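Putative type VI secretion protein (PDB 6SJL) forms the trimeric spike at the tip of the type VI secretion system and carries the bound Tle1 effector. Local coordinates at the interface of chains A and B. Residues are numbered along the deposited sequence; one frame, centred on the assembly and turned at random. Chains: chain A/B, Putative type VI secretion protein.

The four contacts follow one pair of chains along the length of the spike. Between C-alpha centres, contact 2 lies about 35 Å from contact 3, contact 3 about 14 Å from contact 1, and contact 1 about 29 Å from contact 4. Contacts 2 and 4 are about 66 Å apart. The same scheme recurs in each: a strand of chain A pairs in parallel with the strand of chain B that comes next in sequence. The shift is eight residues in contacts 2, 3 and 4, and nine in contact 1. Pairing of this kind, strand by strand, is consistent with chains wound into one intertwined needle.

Contact 1: the interface of chains A and B. Residues chain A 601-603, 676-678; chain B 685, 687.
Backbone bonds join A:Leu677 to B:Gln685 and B:Leu687 in the intertwined beta-helix of the VgrG spike. The amide N of A:Leu677 donates to B:Gln685 O at 2.8 Å. In return, B:Leu687 N donates to A:Leu677 O at 2.9 Å. Strand 675-679 of chain A thus runs parallel to strand 684-688 of chain B. The side chain of B:Leu687 is the main apolar element. Its CB meets the CD1 methyl of A:Leu678 at 3.7 Å, and the two leucines cross at a slant. On B:Leu687, CG stands anti to the carbonyl carbon (chi1 -42°). This sends the CD1 branch toward the chain A loop 601-603, where it meets A:Ala603 CB at 3.9 Å. The backbone carbonyls of A:Ala601 and A:Asn602 also border this methyl. The loop follows helix 578-600, so the leucine links the sheet of the needle to the helical segment of the neighbouring chain. Beside it, B:Gln685 bends at chi2 (98°) and brings its amide oxygen back over A:Ser676. OE1 of the glutamine comes to 3.3 Å from A:Ser676 CB, and 3.5 Å separates B:Gln685 OE1 from the hydroxyl OG of A:Ser676.

Contact 2: the interface of chains A and B. Residues chain A 548-551; chain B 556-559.
B:Lys558 sets its CG anti to the carbonyl carbon (chi1 -78°), and beyond CG the chain is fully extended across A:Trp551. The indole is turned to receive it by chi1 -59° and chi2 -94°. This is a turn in the beta-helical needle of the VgrG family. B:Lys558 CD sits over the face of the six-membered ring of A:Trp551, 3.6 Å from its centroid. CB of the same lysine lies over the five-membered ring, 3.7 Å from that centroid. These are CH-pi contacts, and the two groups slant across each other. The lysine also runs alongside A:Asp550, both side chains pointing the same way. Its ammonium NZ forms a salt bridge with carboxylate OD1 of A:Asp550 at 3.7 Å, a long pairing. The stem lies on the indole face and passes beside the aspartate. Backbone bonds fix its base. B:Lys558 N donates to A:Asp550 O at 3.2 Å, and B:Gly557 N donates to A:Thr548 O at 3.0 Å. Behind them, A:Asp550 N donates to the hydroxyl OG1 of A:Thr548 at 3.1 Å, which probably steadies the turn. The other branch of the threonine, CG2, faces B:Gly556 CA at 3.8 Å. A:Thr548 and B:Gly556 form a parallel bridge.

Contact 3: the interface of chains A and B. Residues chain A 659, 661; chain B 661, 663, 666-668.
A:Thr659 meets B:Ile661 and B:Phe667 at the apolar centre. Its CG2 methyl faces the CG2 branch of B:Ile661 at 3.7 Å. In A:Thr659, chi1 of -65° places this methyl anti to the backbone N and the hydroxyl beside it. OG1 lies among the methyls of B:Ile661 and B:Ala663. B:Phe667 offers its ring edge to the threonine: A:Thr659 CB lies in the ring plane, 4.0 Å from CD1 of B:Phe667. Farther along the same ring, CE1 takes the CD1 tip of A:Ile661 at 3.8 Å. With CG anti to its amide nitrogen (chi1 162°), the ring lies beside A:Thr659 and A:Ile661. The polar rim is made of backbone groups. A:Thr659 N donates to B:Ser666 O at 3.0 Å. B:Thr668 N donates back to A:Thr659 O at 3.1 Å. A:Ile661 N then donates to B:Thr668 O at 2.9 Å. Together they hold strand 659-663 of chain A parallel to strand 667-671 of chain B. The site lies midway along the VgrG beta-helix. The CD1 tips of A:Ile661 and B:Ile661 converge to 4.3 Å, which suggests that these residues help fill the needle core.

Contact 4: the interface of chains A and B. Residues chain A 722-724, 726-727; chain B 730-732.
B:Ala730, B:Cys731 and A:Ala723 carry this contact, at a strand end in the VgrG beta-helix. B:Ala730 and B:Cys731 close strand 726-731 of chain B. A:Ala723 directly follows strand 718-722 of chain A. A parallel bridge pairs A:Ser722 with B:Ala730. The amide N of A:Ala723 donates to B:Ala730 O at 3.0 Å, with an angle of 164° at the hydrogen, close to straight. The same carbonyl oxygen also has the CD1 methyl of A:Leu727 nearby, so apolar surface lies next to the bond. B:Cys731 fits into the bend of chain A between A:Ala723 and A:Glu726. A chi1 of 177° swings its sulfur away from its own amide nitrogen and into this bend. SG of B:Cys731 lies 3.9 Å from the methyl CB of A:Ala723 and 3.6 Å from A:Glu726 CA. The backbone N of A:Glu726, which begins strand 726-731 of chain A, is also close, 3.3 Å from B:Cys731 SG. The coordinates alone do not show whether this N-H is directed at the sulfur. At the base of the cysteine, B:Cys731 CB meets A:Leu727 CB at 3.9 Å. The cysteine thus touches chain A residues on either side of the turn, and its surroundings mix methyl and methylene groups with backbone polar atoms. A:Asn724 borders the sulfur through its backbone, with its carbonyl O 3.8 Å from B:Cys731 SG.

Contact 1: the interface of chains A and B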
loop_
_atom_site.group_PDB
_atom_site.type_symbol
_atom_site.label_atom_id
_atom_site.label_comp_id
_atom_site.label_asym_id
_atom_site.label_seq_id
_atom_site.Cartn_x
_atom_site.Cartn_y
_atom_site.Cartn_z
ATOM N N ALA A 601 -12.745 13.107 -0.007
ATOM C CA ALA A 601 -12.595 12.316 1.200
ATOM C C ALA A 601 -11.489 12.825 2.100
ATOM O O ALA A 601 -11.198 12.195 3.115
ATOM C CB ALA A 601 -12.331 10.863 0.833
ATOM N N ASN A 602 -10.873 13.952 1.759
ATOM C CA ASN A 602 -9.761 14.520 2.512
ATOM C C ASN A 602 -8.570 13.579 2.559
ATOM O O ASN A 602 -7.828 13.547 3.536
ATOM C CB ASN A 602 -10.187 14.921 3.922
ATOM C CG ASN A 602 -11.326 15.909 3.922
ATOM O OD1 ASN A 602 -12.327 15.718 4.606
ATOM N ND2 ASN A 602 -11.181 16.975 3.155
ATOM N N ALA A 603 -8.373 12.807 1.504
ATOM C CA ALA A 603 -7.160 12.031 1.344
ATOM C C ALA A 603 -6.137 12.851 0.580
ATOM O O ALA A 603 -6.443 13.897 0.013
ATOM C CB ALA A 603 -7.455 10.725 0.618
ATOM N N SER A 676 -1.335 7.480 2.073
ATOM C CA SER A 676 -2.776 7.644 2.032
ATOM C C SER A 676 -3.385 6.463 1.310
ATOM O O SER A 676 -3.051 6.210 0.157
ATOM C CB SER A 676 -3.149 8.942 1.338
ATOM O OG SER A 676 -4.535 9.006 1.138
ATOM N N LEU A 677 -4.256 5.733 1.982
ATOM C CA LEU A 677 -5.027 4.670 1.363
ATOM C C LEU A 677 -6.491 5.041 1.434
ATOM O O LEU A 677 -7.023 5.247 2.519
ATOM C CB LEU A 677 -4.792 3.338 2.058
ATOM C CG LEU A 677 -3.369 2.933 2.370
ATOM C CD1 LEU A 677 -3.431 1.702 3.193
ATOM C CD2 LEU A 677 -2.669 2.654 1.108
ATOM N N LEU A 678 -7.137 5.138 0.286
ATOM C CA LEU A 678 -8.542 5.506 0.225
ATOM C C LEU A 678 -9.298 4.414 -0.498
ATOM O O LEU A 678 -9.110 4.214 -1.695
ATOM C CB LEU A 678 -8.744 6.842 -0.472
ATOM C CG LEU A 678 -10.218 7.174 -0.666
ATOM C CD1 LEU A 678 -10.874 7.380 0.664
ATOM C CD2 LEU A 678 -10.377 8.374 -1.505
ATOM N N GLN B 685 -3.194 8.637 6.197
ATOM C CA GLN B 685 -4.644 8.617 6.108
ATOM C C GLN B 685 -5.043 7.244 5.619
ATOM O O GLN B 685 -4.646 6.839 4.531
ATOM C CB GLN B 685 -5.164 9.689 5.155
ATOM C CG GLN B 685 -4.727 11.083 5.489
ATOM C CD GLN B 685 -3.535 11.522 4.677
ATOM O OE1 GLN B 685 -3.542 11.436 3.462
ATOM N NE2 GLN B 685 -2.501 11.989 5.348
ATOM N N LEU B 687 -8.417 5.810 4.989
ATOM C CA LEU B 687 -9.818 6.174 4.921
ATOM C C LEU B 687 -10.589 5.168 4.098
ATOM O O LEU B 687 -10.079 4.631 3.123
ATOM C CB LEU B 687 -9.991 7.547 4.299
ATOM C CG LEU B 687 -8.986 8.569 4.772
ATOM C CD1 LEU B 687 -9.186 9.810 4.009
ATOM C CD2 LEU B 687 -9.190 8.809 6.231
#

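Contact 2: the interface of chains A and B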
loop_
_atom_site.group_PDB
_atom_site.type_symbol
_atom_site.label_atom_id
_atom_site.label_comp_id
_atom_site.label_asym_id
_atom_site.label_seq_id
_atom_site.Cartn_x
_atom_site.Cartn_y
_atom_site.Cartn_z
ATOM N N THR A 548 21.177 -11.860 -30.501
ATOM C CA THR A 548 22.615 -11.881 -30.269
ATOM C C THR A 548 22.902 -12.595 -28.965
ATOM O O THR A 548 22.003 -12.866 -28.174
ATOM C CB THR A 548 23.229 -10.479 -30.259
ATOM O OG1 THR A 548 24.650 -10.587 -30.203
ATOM C CG2 THR A 548 22.785 -9.691 -29.102
ATOM N N ASP A 549 24.166 -12.947 -28.778
ATOM C CA ASP A 549 24.643 -13.427 -27.491
ATOM C C ASP A 549 25.316 -12.349 -26.669
ATOM O O ASP A 549 25.655 -12.601 -25.517
ATOM C CB ASP A 549 25.611 -14.581 -27.669
ATOM C CG ASP A 549 24.916 -15.876 -27.885
ATOM O OD1 ASP A 549 23.695 -15.921 -27.710
ATOM O OD2 ASP A 549 25.592 -16.860 -28.218
ATOM N N ASP A 550 25.579 -11.200 -27.259
ATOM C CA ASP A 550 26.051 -9.998 -26.598
ATOM C C ASP A 550 24.867 -9.080 -26.306
ATOM O O ASP A 550 23.737 -9.533 -26.144
ATOM C CB ASP A 550 27.134 -9.351 -27.439
ATOM C CG ASP A 550 28.251 -10.288 -27.708
ATOM O OD1 ASP A 550 28.221 -11.382 -27.127
ATOM O OD2 ASP A 550 29.172 -9.951 -28.464
ATOM N N TRP A 551 25.122 -7.794 -26.144
ATOM C CA TRP A 551 24.075 -6.851 -25.792
ATOM C C TRP A 551 23.222 -6.463 -26.986
ATOM O O TRP A 551 23.691 -6.412 -28.116
ATOM C CB TRP A 551 24.687 -5.596 -25.196
ATOM C CG TRP A 551 25.482 -5.859 -24.015
ATOM C CD1 TRP A 551 25.070 -5.792 -22.744
ATOM C CD2 TRP A 551 26.846 -6.251 -23.980
ATOM N NE1 TRP A 551 26.083 -6.111 -21.902
ATOM C CE2 TRP A 551 27.193 -6.398 -22.642
ATOM C CE3 TRP A 551 27.811 -6.486 -24.956
ATOM C CZ2 TRP A 551 28.457 -6.766 -22.246
ATOM C CZ3 TRP A 551 29.052 -6.857 -24.566
ATOM C CH2 TRP A 551 29.372 -6.991 -23.224
ATOM N N GLY B 556 19.023 -10.683 -26.375
ATOM C CA GLY B 556 20.413 -10.353 -26.187
ATOM C C GLY B 556 20.971 -11.129 -25.030
ATOM O O GLY B 556 20.548 -10.916 -23.906
ATOM N N GLY B 557 21.904 -12.033 -25.276
ATOM C CA GLY B 557 22.359 -12.910 -24.221
ATOM C C GLY B 557 23.007 -12.196 -23.059
ATOM O O GLY B 557 22.972 -12.689 -21.935
ATOM N N LYS B 558 23.597 -11.035 -23.303
ATOM C CA LYS B 558 24.304 -10.284 -22.284
ATOM C C LYS B 558 23.516 -9.111 -21.751
ATOM O O LYS B 558 24.038 -8.361 -20.935
ATOM C CB LYS B 558 25.623 -9.767 -22.827
ATOM C CG LYS B 558 26.686 -10.792 -22.880
ATOM C CD LYS B 558 27.946 -10.183 -23.323
ATOM C CE LYS B 558 28.956 -11.242 -23.542
ATOM N NZ LYS B 558 30.200 -10.659 -24.069
ATOM N N GLY B 559 22.301 -8.904 -22.210
ATOM C CA GLY B 559 21.541 -7.794 -21.703
ATOM C C GLY B 559 20.912 -6.975 -22.793
ATOM O O GLY B 559 21.355 -6.999 -23.933
#

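Contact 3: the interface of chains A and B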
loop_
_atom_site.group_PDB
_atom_site.type_symbol
_atom_site.label_atom_id
_atom_site.label_comp_id
_atom_site.label_asym_id
_atom_site.label_seq_id
_atom_site.Cartn_x
_atom_site.Cartn_y
_atom_site.Cartn_z
ATOM N N THR A 659 -5.421 -3.827 -8.203
ATOM C CA THR A 659 -3.969 -3.758 -8.212
ATOM C C THR A 659 -3.531 -4.645 -7.068
ATOM O O THR A 659 -3.733 -4.300 -5.906
ATOM C CB THR A 659 -3.435 -2.348 -8.027
ATOM O OG1 THR A 659 -3.811 -1.536 -9.135
ATOM C CG2 THR A 659 -1.935 -2.392 -7.963
ATOM N N ILE A 661 -0.616 -6.615 -5.011
ATOM C CA ILE A 661 0.785 -6.810 -4.700
ATOM C C ILE A 661 0.895 -8.082 -3.889
ATOM O O ILE A 661 0.094 -8.317 -2.985
ATOM C CB ILE A 661 1.378 -5.606 -3.965
ATOM C CG1 ILE A 661 1.455 -4.430 -4.916
ATOM C CG2 ILE A 661 2.724 -5.942 -3.453
ATOM C CD1 ILE A 661 1.548 -3.145 -4.247
ATOM N N ILE B 661 -1.241 4.637 -6.708
ATOM C CA ILE B 661 -1.935 3.463 -7.198
ATOM C C ILE B 661 -3.401 3.819 -7.283
ATOM O O ILE B 661 -3.978 4.331 -6.325
ATOM C CB ILE B 661 -1.701 2.248 -6.301
ATOM C CG1 ILE B 661 -0.227 1.900 -6.303
ATOM C CG2 ILE B 661 -2.497 1.100 -6.791
ATOM C CD1 ILE B 661 0.096 0.741 -5.478
ATOM N N ALA B 663 -6.865 1.997 -8.410
ATOM C CA ALA B 663 -7.496 0.743 -8.772
ATOM C C ALA B 663 -8.963 1.003 -9.041
ATOM O O ALA B 663 -9.625 1.688 -8.265
ATOM C CB ALA B 663 -7.308 -0.298 -7.680
ATOM N N SER B 666 -10.517 -3.306 -6.264
ATOM C CA SER B 666 -9.769 -3.308 -5.018
ATOM C C SER B 666 -8.272 -3.103 -5.227
ATOM O O SER B 666 -7.735 -3.309 -6.300
ATOM C CB SER B 666 -9.979 -4.631 -4.304
ATOM O OG SER B 666 -11.311 -4.757 -3.863
ATOM N N PHE B 667 -7.595 -2.694 -4.164
ATOM C CA PHE B 667 -6.141 -2.712 -4.080
ATOM C C PHE B 667 -5.767 -3.615 -2.925
ATOM O O PHE B 667 -6.073 -3.309 -1.776
ATOM C CB PHE B 667 -5.569 -1.322 -3.851
ATOM C CG PHE B 667 -4.165 -1.324 -3.335
ATOM C CD1 PHE B 667 -3.114 -1.616 -4.158
ATOM C CD2 PHE B 667 -3.897 -1.026 -2.024
ATOM C CE1 PHE B 667 -1.849 -1.613 -3.689
ATOM C CE2 PHE B 667 -2.620 -1.024 -1.563
ATOM C CZ PHE B 667 -1.603 -1.313 -2.398
ATOM N N THR B 668 -5.127 -4.727 -3.220
ATOM C CA THR B 668 -4.866 -5.731 -2.215
ATOM C C THR B 668 -3.374 -5.973 -2.119
ATOM O O THR B 668 -2.667 -5.923 -3.115
ATOM C CB THR B 668 -5.595 -7.029 -2.541
ATOM O OG1 THR B 668 -4.989 -7.641 -3.677
ATOM C CG2 THR B 668 -7.031 -6.747 -2.879
#

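Contact 4: the interface of chains A and B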
loop_
_atom_site.group_PDB
_atom_site.type_symbol
_atom_site.label_atom_id
_atom_site.label_comp_id
_atom_site.label_asym_id
_atom_site.label_seq_id
_atom_site.Cartn_x
_atom_site.Cartn_y
_atom_site.Cartn_z
ATOM N N SER A 722 -4.482 4.066 27.688
ATOM C CA SER A 722 -3.590 4.754 28.598
ATOM C C SER A 722 -3.294 6.132 28.044
ATOM O O SER A 722 -2.949 6.263 26.875
ATOM C CB SER A 722 -2.313 3.950 28.787
ATOM O OG SER A 722 -1.422 4.604 29.650
ATOM N N ALA A 723 -3.449 7.154 28.861
ATOM C CA ALA A 723 -3.169 8.511 28.439
ATOM C C ALA A 723 -2.061 9.079 29.299
ATOM O O ALA A 723 -1.695 8.516 30.325
ATOM C CB ALA A 723 -4.401 9.390 28.538
ATOM N N ASN A 724 -1.506 10.197 28.861
ATOM C CA ASN A 724 -0.500 10.831 29.692
ATOM C C ASN A 724 -1.093 11.926 30.557
ATOM O O ASN A 724 -0.859 11.951 31.766
ATOM C CB ASN A 724 0.619 11.402 28.840
ATOM C CG ASN A 724 1.749 11.931 29.663
ATOM O OD1 ASN A 724 2.464 11.175 30.296
ATOM N ND2 ASN A 724 1.941 13.233 29.634
ATOM N N GLU A 726 -4.639 13.165 30.208
ATOM C CA GLU A 726 -6.080 13.144 30.387
ATOM C C GLU A 726 -6.650 12.003 29.571
ATOM O O GLU A 726 -6.249 11.815 28.429
ATOM C CB GLU A 726 -6.661 14.474 29.952
ATOM C CG GLU A 726 -8.090 14.703 30.249
ATOM C CD GLU A 726 -8.434 16.163 30.104
ATOM O OE1 GLU A 726 -7.517 16.947 29.801
ATOM O OE2 GLU A 726 -9.607 16.540 30.289
ATOM N N LEU A 727 -7.556 11.233 30.156
ATOM C CA LEU A 727 -8.282 10.188 29.447
ATOM C C LEU A 727 -9.764 10.460 29.621
ATOM O O LEU A 727 -10.288 10.349 30.726
ATOM C CB LEU A 727 -7.914 8.810 29.978
ATOM C CG LEU A 727 -8.266 7.566 29.173
ATOM C CD1 LEU A 727 -7.269 6.512 29.450
ATOM C CD2 LEU A 727 -9.616 7.045 29.516
ATOM N N ALA B 730 -6.004 3.943 32.124
ATOM C CA ALA B 730 -5.056 4.512 33.062
ATOM C C ALA B 730 -4.673 5.909 32.624
ATOM O O ALA B 730 -4.503 6.160 31.437
ATOM C CB ALA B 730 -3.823 3.643 33.164
ATOM N N CYS B 731 -4.579 6.828 33.576
ATOM C CA CYS B 731 -4.010 8.141 33.296
ATOM C C CYS B 731 -3.606 8.803 34.598
ATOM O O CYS B 731 -4.470 9.165 35.396
ATOM C CB CYS B 731 -4.983 9.019 32.549
ATOM S SG CYS B 731 -4.366 10.650 32.264
ATOM N N GLY B 732 -2.311 8.994 34.795
ATOM C CA GLY B 732 -1.822 9.766 35.915
ATOM C C GLY B 732 -2.099 9.168 37.273
ATOM O O GLY B 732 -2.489 9.879 38.197
#